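Local coordinates for NAD-dependent epimerase/dehydratase (Veillonella parvula DSM 2008, PDB 3R6D), which probably binds a dinucleotide cofactor through a Rossmann-type domain, as NAD-dependent epimerases and dehydratases do, at residues Gly12-Ile17 with Lys41-Pro46; Gln39-Thr42 with Ile48-His51; Pro46-Ile49 with Arg53-Val56; Thr55-Ser60 with Glu68-Asn73. One frame throughout, in Å; residues are numbered along the deposited sequence. Where two conformers were deposited one is given.

How the contacts relate
Contacts 1, 2 and 3 form one cluster on one face of the parallel part of the sheet, where the short helices 40-43 and 46-49 follow strand 33-37. Contacts 2 and 3 share Ile48 and Ile49, and their centres lie about 5 Å apart; contact 1 is centred about 7 Å from contact 2 and about 9 Å from contact 3. Contact 1 reaches the glycine-rich loop after strand 8-11, the probable dinucleotide site in this family. Contact 4 packs helix 68-71 on the other face of strand 54-58, its centre about 14 Å from those of contacts 2 and 3. Val56 and Ile57, neighbours in that strand, serve the two faces.

Contact 1: residues Gly12-Ile17 with Lys41-Pro46; sequences GAAGQI and KTRIPP
Ile44 reaches from the end of helix 40-43 into the turn formed by Gly12-Gly15. Its CB already points toward the loop, and CG1, set anti to its carbonyl carbon (chi1 -65°), lies 4.1 Å from Ala14 CA. The chain then runs straight on (chi2 180°), which carries CD1 to the backbone of Ala13: this methyl rests 3.5 Å from Ala13 O and 4.0 Å from Ala13 CB. Leu35 of strand 33-37 touches both Ile44 and Ala13, so Ile44 packs against both the loop and the sheet. Beside it, Arg43 lays its guanidinium along Ala14. The methyl CB of Ala14 sits over one face of that flat group, displaced toward its rim, with Arg43 NH2 at 3.6 Å and Arg43 CZ at 3.7 Å from it. A bend at chi3 (68°) turns the group back across the alanine, while Arg43 NH1 donates to the carbonyl of Arg38, a bond that helps to fix its rotation. The loop opens with a type I turn, Gly12 to Gly15, closed by a 3.0 Å hydrogen bond from Gly15 N to Gly12 O, and Ala14 O receives a further bond from Gln19. It follows strand 8-11 and is the glycine-rich loop of a Rossmann fold, which in relatives receives the dinucleotide phosphates. No hydrogen bond joins the two segments. Two small alanines are held by apolar packing and by one guanidinium face; the contact takes up none of the loop's backbone N-H groups, consistent with a loop that keeps its shape for a cofactor.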
loop_
_atom_site.group_PDB
_atom_site.type_symbol
_atom_site.label_atom_id
_atom_site.label_comp_id
_atom_site.label_asym_id
_atom_site.label_seq_id
_atom_site.Cartn_x
_atom_site.Cartn_y
_atom_site.Cartn_z
ATOM N N GLY A 12 6.695 1.137 6.114
ATOM C CA GLY A 12 6.099 2.469 5.956
ATOM C C GLY A 12 4.995 2.689 6.978
ATOM O O GLY A 12 4.015 3.377 6.705
ATOM N N ALA A 13 5.159 2.133 8.179
ATOM C CA ALA A 13 4.087 2.087 9.166
ATOM C C ALA A 13 3.572 3.428 9.623
ATOM O O ALA A 13 2.444 3.517 10.118
ATOM C CB ALA A 13 4.532 1.274 10.377
ATOM N N ALA A 14 4.400 4.481 9.526
ATOM C CA ALA A 14 3.936 5.797 9.977
ATOM C C ALA A 14 3.091 6.561 8.930
ATOM O O ALA A 14 2.510 7.603 9.239
ATOM C CB ALA A 14 5.119 6.644 10.430
ATOM N N GLY A 15 3.002 6.035 7.705
ATOM C CA GLY A 15 2.195 6.703 6.707
ATOM C C GLY A 15 0.710 6.676 7.046
ATOM O O GLY A 15 0.258 5.844 7.850
ATOM N N GLN A 16 -0.054 7.600 6.474
ATOM C CA GLN A 16 -1.453 7.739 6.847
ATOM C C GLN A 16 -2.287 6.518 6.546
ATOM O O GLN A 16 -3.055 6.077 7.406
ATOM C CB GLN A 16 -2.073 8.971 6.194
ATOM C CG GLN A 16 -1.643 10.325 6.786
ATOM C CD GLN A 16 -2.511 11.453 6.256
ATOM O OE1 GLN A 16 -3.681 11.518 6.579
ATOM N NE2 GLN A 16 -1.948 12.329 5.418
ATOM N N ILE A 17 -2.222 6.002 5.305
ATOM C CA ILE A 17 -2.943 4.773 5.020
ATOM C C ILE A 17 -2.463 3.634 5.915
ATOM O O ILE A 17 -3.293 2.882 6.439
ATOM C CB ILE A 17 -2.830 4.383 3.552
ATOM C CG1 ILE A 17 -3.699 5.335 2.726
ATOM C CG2 ILE A 17 -3.224 2.908 3.308
ATOM C CD1 ILE A 17 -3.499 5.164 1.212
ATOM N N LYS A 41 7.543 4.709 17.989
ATOM C CA LYS A 41 6.829 4.838 19.261
ATOM C C LYS A 41 6.397 6.283 19.538
ATOM O O LYS A 41 5.564 6.508 20.426
ATOM C CB LYS A 41 7.645 4.280 20.430
ATOM C CG LYS A 41 7.994 2.795 20.286
ATOM C CD LYS A 41 8.849 2.330 21.476
ATOM C CE LYS A 41 9.165 0.861 21.427
ATOM N NZ LYS A 41 9.672 0.408 22.761
ATOM N N THR A 42 6.930 7.265 18.797
ATOM C CA THR A 42 6.430 8.620 18.897
ATOM C C THR A 42 5.601 9.031 17.682
ATOM O O THR A 42 4.732 9.876 17.813
ATOM C CB THR A 42 7.561 9.650 19.147
ATOM O OG1 THR A 42 8.313 9.812 17.934
ATOM C CG2 THR A 42 8.457 9.203 20.337
ATOM N N ARG A 43 5.863 8.464 16.509
ATOM C CA ARG A 43 5.185 8.905 15.293
ATOM C C ARG A 43 3.800 8.270 15.107
ATOM O O ARG A 43 3.021 8.692 14.242
ATOM C CB ARG A 43 6.060 8.547 14.084
ATOM C CG ARG A 43 7.348 9.363 14.079
ATOM C CD ARG A 43 8.311 8.829 13.042
ATOM N NE ARG A 43 7.846 9.041 11.690
ATOM C CZ ARG A 43 8.329 8.390 10.636
ATOM N NH1 ARG A 43 9.224 7.426 10.801
ATOM N NH2 ARG A 43 7.909 8.699 9.409
ATOM N N ILE A 44 3.518 7.209 15.853
ATOM C CA ILE A 44 2.254 6.487 15.740
ATOM C C ILE A 44 1.565 6.661 17.101
ATOM O O ILE A 44 2.233 6.617 18.127
ATOM C CB ILE A 44 2.546 5.020 15.345
ATOM C CG1 ILE A 44 3.184 4.970 13.923
ATOM C CG2 ILE A 44 1.298 4.185 15.346
ATOM C CD1 ILE A 44 3.522 3.572 13.439
ATOM N N PRO A 45 0.229 6.844 17.118
ATOM C CA PRO A 45 -0.411 7.177 18.381
ATOM C C PRO A 45 -0.452 6.025 19.363
ATOM O O PRO A 45 -0.373 4.852 18.984
ATOM C CB PRO A 45 -1.822 7.622 17.963
ATOM C CG PRO A 45 -2.046 6.982 16.713
ATOM C CD PRO A 45 -0.724 6.915 15.998
ATOM N N PRO A 46 -0.624 6.349 20.646
ATOM C CA PRO A 46 -0.537 5.340 21.687
ATOM C C PRO A 46 -1.660 4.288 21.643
ATOM O O PRO A 46 -1.418 3.166 22.069
ATOM C CB PRO A 46 -0.582 6.173 22.983
ATOM C CG PRO A 46 -1.272 7.469 22.604
ATOM C CD PRO A 46 -0.793 7.720 21.200
#

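Contact 2: residues Gln39-Thr42 with Ile48-His51; sequences QLKT and IIDH
Ile49 lays its longer branch over the carbonyl of Leu40, with Ile49 CD1 3.5 Å and Ile49 CG1 3.8 Å from Leu40 O. The branch is folded rather than extended: chi2 of -66° turns CD1 back, so that two successive carbons border the same oxygen. The other branch faces Lys41, whose CG comes 4.2 Å from Ile49 CG2; beyond CG the lysine chain is fully extended and leads off, taking its ammonium away from the isoleucine. The side chain of Leu40 itself turns to other partners, touching Ala13 and Ala14 of the glycine-rich loop as well as Leu35 and Val56 of the sheet. Helices 40-43 and 46-49 together occupy the crossover between the neighbouring parallel strands 33-37 and 54-58, the second beta-alpha-beta unit of the Rossmann fold, and here two short helices take the place of one long one. Gln39 stands at the N-cap of the first, and its carbonyl receives Thr42 N at 3.1 Å. At the end of the second, His51 N bonds to Ile48 O at 3.0 Å as the chain turns toward strand 54-58. Ile49 also leans on Ile44, in the link that joins the two helices.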
loop_
_atom_site.group_PDB
_atom_site.type_symbol
_atom_site.label_atom_id
_atom_site.label_comp_id
_atom_site.label_asym_id
_atom_site.label_seq_id
_atom_site.Cartn_x
_atom_site.Cartn_y
_atom_site.Cartn_z
ATOM N N GLN A 39 11.613 5.665 14.918
ATOM C CA GLN A 39 10.873 6.458 15.933
ATOM C C GLN A 39 9.377 6.189 15.896
ATOM O O GLN A 39 8.584 7.082 16.137
ATOM C CB GLN A 39 11.157 7.973 15.829
ATOM C CG GLN A 39 12.603 8.286 16.213
ATOM C CD GLN A 39 12.876 7.886 17.659
ATOM O OE1 GLN A 39 12.090 8.224 18.573
ATOM N NE2 GLN A 39 13.997 7.222 17.890
ATOM N N LEU A 40 8.997 4.944 15.648
ATOM C CA LEU A 40 7.569 4.650 15.527
ATOM C C LEU A 40 6.852 4.833 16.857
ATOM O O LEU A 40 5.640 5.088 16.866
ATOM C CB LEU A 40 7.321 3.241 15.008
ATOM C CG LEU A 40 7.782 3.004 13.570
ATOM C CD1 LEU A 40 7.254 1.649 13.141
ATOM C CD2 LEU A 40 7.316 4.087 12.640
ATOM N N LYS A 41 7.543 4.709 17.989
ATOM C CA LYS A 41 6.829 4.838 19.261
ATOM C C LYS A 41 6.397 6.283 19.538
ATOM O O LYS A 41 5.564 6.508 20.426
ATOM C CB LYS A 41 7.645 4.280 20.430
ATOM C CG LYS A 41 7.994 2.795 20.286
ATOM C CD LYS A 41 8.849 2.330 21.476
ATOM C CE LYS A 41 9.165 0.861 21.427
ATOM N NZ LYS A 41 9.672 0.408 22.761
ATOM N N THR A 42 6.930 7.265 18.797
ATOM C CA THR A 42 6.430 8.620 18.897
ATOM C C THR A 42 5.601 9.031 17.682
ATOM O O THR A 42 4.732 9.876 17.813
ATOM C CB THR A 42 7.561 9.650 19.147
ATOM O OG1 THR A 42 8.313 9.812 17.934
ATOM C CG2 THR A 42 8.457 9.203 20.337
ATOM N N ILE A 48 -2.506 2.712 19.196
ATOM C CA ILE A 48 -1.887 1.665 18.388
ATOM C C ILE A 48 -0.657 1.068 19.113
ATOM O O ILE A 48 -0.568 -0.155 19.301
ATOM C CB ILE A 48 -1.507 2.243 17.007
ATOM C CG1 ILE A 48 -2.774 2.624 16.215
ATOM C CG2 ILE A 48 -0.658 1.234 16.214
ATOM C CD1 ILE A 48 -2.544 3.146 14.810
ATOM N N ILE A 49 0.307 1.919 19.466
ATOM C CA ILE A 49 1.585 1.455 19.988
ATOM C C ILE A 49 1.395 0.669 21.288
ATOM O O ILE A 49 2.162 -0.276 21.553
ATOM C CB ILE A 49 2.591 2.652 20.114
ATOM C CG1 ILE A 49 2.938 3.217 18.707
ATOM C CG2 ILE A 49 3.832 2.289 20.981
ATOM C CD1 ILE A 49 3.711 2.280 17.791
ATOM N N ASP A 50 0.413 1.045 22.122
ATOM C CA ASP A 50 0.186 0.384 23.403
ATOM C C ASP A 50 -0.601 -0.919 23.256
ATOM O O ASP A 50 -0.812 -1.612 24.253
ATOM C CB ASP A 50 -0.580 1.294 24.378
ATOM C CG ASP A 50 0.189 2.542 24.796
ATOM O OD1 ASP A 50 1.372 2.767 24.394
ATOM O OD2 ASP A 50 -0.448 3.345 25.535
ATOM N N HIS A 51 -1.048 -1.267 22.051
ATOM C CA HIS A 51 -1.932 -2.435 21.902
ATOM C C HIS A 51 -1.111 -3.732 21.953
ATOM O O HIS A 51 -0.036 -3.822 21.348
ATOM C CB HIS A 51 -2.664 -2.347 20.549
ATOM C CG HIS A 51 -3.814 -3.299 20.433
ATOM N ND1 HIS A 51 -3.663 -4.677 20.370
ATOM C CD2 HIS A 51 -5.145 -3.063 20.439
ATOM C CE1 HIS A 51 -4.862 -5.238 20.309
ATOM N NE2 HIS A 51 -5.779 -4.278 20.336
#

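Contact 3: residues Pro46-Ile49 with Arg53-Val56; sequences PEII and RVTV
Val54 presses its side chain against the backbone of helix 46-49, with Val54 CG2 3.4 Å and Val54 CB 3.5 Å from Ile48 O. The valine's first torsion (chi1 175°) sets CG2 beside its own backbone N, from where it covers that oxygen. The same methyl approaches Ile48 CG2 at 4.3 Å, a slacker apolar contact, and Leu35 of the adjoining strand 33-37 touches both residues. Two residues further along the strand, Val56 repeats the inward direction of Val54: its CG2 meets the CD1 tip of Ile49 at 3.7 Å, the two side chains lying aslant. This valine-isoleucine seam is the close side. The Ile49 and Val54 carbonyls do not meet directly; a water lies between them, 2.7 Å from Ile49 O and 3.1 Å from Val54 O, and makes the looser, polar side of the contact. It can donate to both carbonyls, but it has rival acceptors nearby and whether it serves both at once is not settled. Direct hydrogen bonds between the segments are absent. Arg53, just before the strand, is hydrogen-bonded to Leu26 O and Met31 O. A helix laid by its apolar flank on the parallel strand that follows it is the closing half of a beta-alpha-beta crossover, here in a Rossmann fold.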
loop_
_atom_site.group_PDB
_atom_site.type_symbol
_atom_site.label_atom_id
_atom_site.label_comp_id
_atom_site.label_asym_id
_atom_site.label_seq_id
_atom_site.Cartn_x
_atom_site.Cartn_y
_atom_site.Cartn_z
ATOM N N PRO A 46 -0.624 6.349 20.646
ATOM C CA PRO A 46 -0.537 5.340 21.687
ATOM C C PRO A 46 -1.660 4.288 21.643
ATOM O O PRO A 46 -1.418 3.166 22.069
ATOM C CB PRO A 46 -0.582 6.173 22.983
ATOM C CG PRO A 46 -1.272 7.469 22.604
ATOM C CD PRO A 46 -0.793 7.720 21.200
ATOM N N GLU A 47 -2.846 4.586 21.097
ATOM C CA GLU A 47 -3.907 3.564 20.989
ATOM C C GLU A 47 -3.511 2.444 20.017
ATOM O O GLU A 47 -4.112 1.354 19.991
ATOM C CB GLU A 47 -5.281 4.185 20.622
ATOM C CG GLU A 47 -5.414 4.715 19.221
ATOM C CD GLU A 47 -4.944 6.128 19.079
ATOM O OE1 GLU A 47 -4.230 6.655 20.008
ATOM O OE2 GLU A 47 -5.274 6.711 18.032
ATOM N N ILE A 48 -2.506 2.712 19.196
ATOM C CA ILE A 48 -1.887 1.665 18.388
ATOM C C ILE A 48 -0.657 1.068 19.113
ATOM O O ILE A 48 -0.568 -0.155 19.301
ATOM C CB ILE A 48 -1.507 2.243 17.007
ATOM C CG1 ILE A 48 -2.774 2.624 16.215
ATOM C CG2 ILE A 48 -0.658 1.234 16.214
ATOM C CD1 ILE A 48 -2.544 3.146 14.810
ATOM N N ILE A 49 0.307 1.919 19.466
ATOM C CA ILE A 49 1.585 1.455 19.988
ATOM C C ILE A 49 1.395 0.669 21.288
ATOM O O ILE A 49 2.162 -0.276 21.553
ATOM C CB ILE A 49 2.591 2.652 20.114
ATOM C CG1 ILE A 49 2.938 3.217 18.707
ATOM C CG2 ILE A 49 3.832 2.289 20.981
ATOM C CD1 ILE A 49 3.711 2.280 17.791
ATOM N N ARG A 53 -1.364 -6.502 20.463
ATOM C CA ARG A 53 -1.122 -7.186 19.190
ATOM C C ARG A 53 -0.183 -6.416 18.260
ATOM O O ARG A 53 0.005 -6.809 17.107
ATOM C CB ARG A 53 -2.441 -7.552 18.513
ATOM C CG ARG A 53 -3.037 -8.837 19.091
ATOM C CD ARG A 53 -4.298 -9.277 18.352
ATOM N NE ARG A 53 -5.457 -8.402 18.583
ATOM C CZ ARG A 53 -6.155 -7.707 17.679
ATOM N NH1 ARG A 53 -5.825 -7.672 16.368
ATOM N NH2 ARG A 53 -7.207 -7.010 18.103
ATOM N N VAL A 54 0.463 -5.358 18.745
ATOM C CA VAL A 54 1.395 -4.556 17.972
ATOM C C VAL A 54 2.810 -4.705 18.526
ATOM O O VAL A 54 3.023 -4.543 19.731
ATOM C CB VAL A 54 0.992 -3.062 17.998
ATOM C CG1 VAL A 54 2.011 -2.196 17.289
ATOM C CG2 VAL A 54 -0.394 -2.901 17.344
ATOM N N THR A 55 3.753 -5.012 17.638
ATOM C CA THR A 55 5.162 -5.106 17.945
ATOM C C THR A 55 5.876 -4.098 17.068
ATOM O O THR A 55 5.622 -4.071 15.867
ATOM C CB THR A 55 5.677 -6.516 17.632
ATOM O OG1 THR A 55 4.930 -7.466 18.405
ATOM C CG2 THR A 55 7.158 -6.638 17.934
ATOM N N VAL A 56 6.760 -3.286 17.643
ATOM C CA VAL A 56 7.594 -2.324 16.890
ATOM C C VAL A 56 9.010 -2.854 16.745
ATOM O O VAL A 56 9.601 -3.294 17.760
ATOM C CB VAL A 56 7.686 -0.945 17.612
ATOM C CG1 VAL A 56 8.746 -0.012 16.950
ATOM C CG2 VAL A 56 6.318 -0.287 17.644
HETATM O O HOH W 1 4.044 -1.643 20.175
#

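Contact 4: residues Thr55-Ser60 with Glu68-Asn73; sequences TVIEGS and EQAVTN
Strand 54-58 runs past the short, weakly bonded helix about 68-71, and the two backbones come nearest at Ile57 and Ala70, whose CA atoms lie 6.3 Å apart. The helix is barely one turn long: Val71 N reaches Glu68 O only weakly, while Thr72 N bonds to Gln69 O at 3.2 Å. In the conformer given, Thr72 OG1 donates to Glu68 O at 2.8 Å, from above the carbonyl plane (38° out of it). Across the contact Ile57 does the reaching. With CG1 beside its own backbone N and chi2 extended (175°), it sets CD1 against the helix backbone, 3.6 Å from Ala70 CA and 3.9 Å from Ala70 CB. Strand 54-58 pairs with 33-37 in the parallel Rossmann sheet, and Ile57 projects from the face opposite Val56; the chain then crosses that face by way of helix 68-71 to reach strand 76-79. Tyr36 of the neighbouring strand touches both Ile57 and Ala70, and Ala70 O accepts a hydrogen bond from Thr9 of strand 8-11. Gln69 is the exposed member of the contact. Its CG lies anti to the backbone N (chi1 176°) and the chain beyond is extended, bringing the amide NE2 aslant across the isoleucine, 3.7 Å from Ile57 CD1 and 4.1 Å from both Ile57 CG1 and Ile57 CG2.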
loop_
_atom_site.group_PDB
_atom_site.type_symbol
_atom_site.label_atom_id
_atom_site.label_comp_id
_atom_site.label_asym_id
_atom_site.label_seq_id
_atom_site.Cartn_x
_atom_site.Cartn_y
_atom_site.Cartn_z
ATOM N N THR A 55 3.753 -5.012 17.638
ATOM C CA THR A 55 5.162 -5.106 17.945
ATOM C C THR A 55 5.876 -4.098 17.068
ATOM O O THR A 55 5.622 -4.071 15.867
ATOM C CB THR A 55 5.677 -6.516 17.632
ATOM O OG1 THR A 55 4.930 -7.466 18.405
ATOM C CG2 THR A 55 7.158 -6.638 17.934
ATOM N N VAL A 56 6.760 -3.286 17.643
ATOM C CA VAL A 56 7.594 -2.324 16.890
ATOM C C VAL A 56 9.010 -2.854 16.745
ATOM O O VAL A 56 9.601 -3.294 17.760
ATOM C CB VAL A 56 7.686 -0.945 17.612
ATOM C CG1 VAL A 56 8.746 -0.012 16.950
ATOM C CG2 VAL A 56 6.318 -0.287 17.644
ATOM N N ILE A 57 9.571 -2.777 15.534
ATOM C CA ILE A 57 10.969 -3.110 15.282
ATOM C C ILE A 57 11.632 -1.917 14.615
ATOM O O ILE A 57 11.151 -1.420 13.590
ATOM C CB ILE A 57 11.117 -4.383 14.422
ATOM C CG1 ILE A 57 10.480 -5.581 15.163
ATOM C CG2 ILE A 57 12.600 -4.608 14.032
ATOM C CD1 ILE A 57 10.449 -6.867 14.407
ATOM N N GLU A 58 12.723 -1.457 15.209
ATOM C CA GLU A 58 13.501 -0.304 14.725
ATOM C C GLU A 58 14.321 -0.627 13.501
ATOM O O GLU A 58 14.955 -1.685 13.436
ATOM C CB GLU A 58 14.473 0.100 15.880
ATOM C CG GLU A 58 15.445 1.243 15.584
ATOM C CD GLU A 58 16.726 0.851 14.857
ATOM O OE1 GLU A 58 17.482 -0.077 15.277
ATOM O OE2 GLU A 58 17.042 1.546 13.870
ATOM N N GLY A 59 14.318 0.278 12.523
ATOM C CA GLY A 59 15.235 0.199 11.415
ATOM C C GLY A 59 14.749 0.932 10.188
ATOM O O GLY A 59 13.665 1.530 10.161
ATOM N N SER A 60 15.617 0.925 9.184
ATOM C CA SER A 60 15.332 1.511 7.880
ATOM C C SER A 60 15.470 0.435 6.834
ATOM O O SER A 60 15.902 -0.704 7.101
ATOM C CB SER A 60 16.348 2.619 7.590
ATOM O OG SER A 60 17.573 2.013 7.143
ATOM N N GLU A 68 15.035 -7.970 7.711
ATOM C CA GLU A 68 14.836 -9.426 7.704
ATOM C C GLU A 68 14.158 -9.894 8.987
ATOM O O GLU A 68 13.249 -10.718 8.952
ATOM C CB GLU A 68 16.154 -10.187 7.450
ATOM C CG GLU A 68 16.685 -10.055 5.987
ATOM C CD GLU A 68 18.050 -10.743 5.798
ATOM O OE1 GLU A 68 18.257 -11.852 6.361
ATOM O OE2 GLU A 68 18.924 -10.202 5.069
ATOM N N GLN A 69 14.607 -9.402 10.146
ATOM C CA GLN A 69 13.943 -9.770 11.412
ATOM C C GLN A 69 12.458 -9.394 11.389
ATOM O O GLN A 69 11.582 -10.159 11.788
ATOM C CB GLN A 69 14.643 -9.128 12.634
ATOM C CG GLN A 69 13.944 -9.391 14.024
ATOM C CD GLN A 69 14.458 -8.481 15.140
ATOM O OE1 GLN A 69 15.650 -8.191 15.200
ATOM N NE2 GLN A 69 13.576 -8.051 16.033
ATOM N N ALA A 70 12.187 -8.174 10.943
ATOM C CA ALA A 70 10.805 -7.682 10.950
ATOM C C ALA A 70 9.834 -8.489 10.105
ATOM O O ALA A 70 8.652 -8.586 10.462
ATOM C CB ALA A 70 10.752 -6.217 10.533
ATOM N N VAL A 71 10.340 -9.044 8.997
ATOM C CA VAL A 71 9.492 -9.831 8.111
ATOM C C VAL A 71 9.514 -11.326 8.388
ATOM O O VAL A 71 8.761 -12.070 7.764
ATOM C CB VAL A 71 9.760 -9.552 6.612
ATOM C CG1 VAL A 71 9.558 -8.070 6.348
ATOM C CG2 VAL A 71 11.141 -10.047 6.183
ATOM N N THR A 72 10.374 -11.776 9.299
ATOM C CA THR A 72 10.468 -13.206 9.593
ATOM C C THR A 72 9.111 -13.698 10.077
ATOM O O THR A 72 8.507 -13.105 10.954
ATOM C CB THR A 72 11.569 -13.470 10.642
ATOM O OG1 THR A 72 12.847 -13.274 10.017
ATOM C CG2 THR A 72 11.497 -14.904 11.204
ATOM N N ASN A 73 8.628 -14.788 9.490
ATOM C CA ASN A 73 7.312 -15.322 9.819
ATOM C C ASN A 73 6.059 -14.410 9.582
ATOM O O ASN A 73 4.937 -14.808 9.985
ATOM C CB ASN A 73 7.299 -15.913 11.236
ATOM C CG ASN A 73 8.368 -16.981 11.445
ATOM O OD1 ASN A 73 8.577 -17.861 10.604
ATOM N ND2 ASN A 73 9.035 -16.912 12.579
#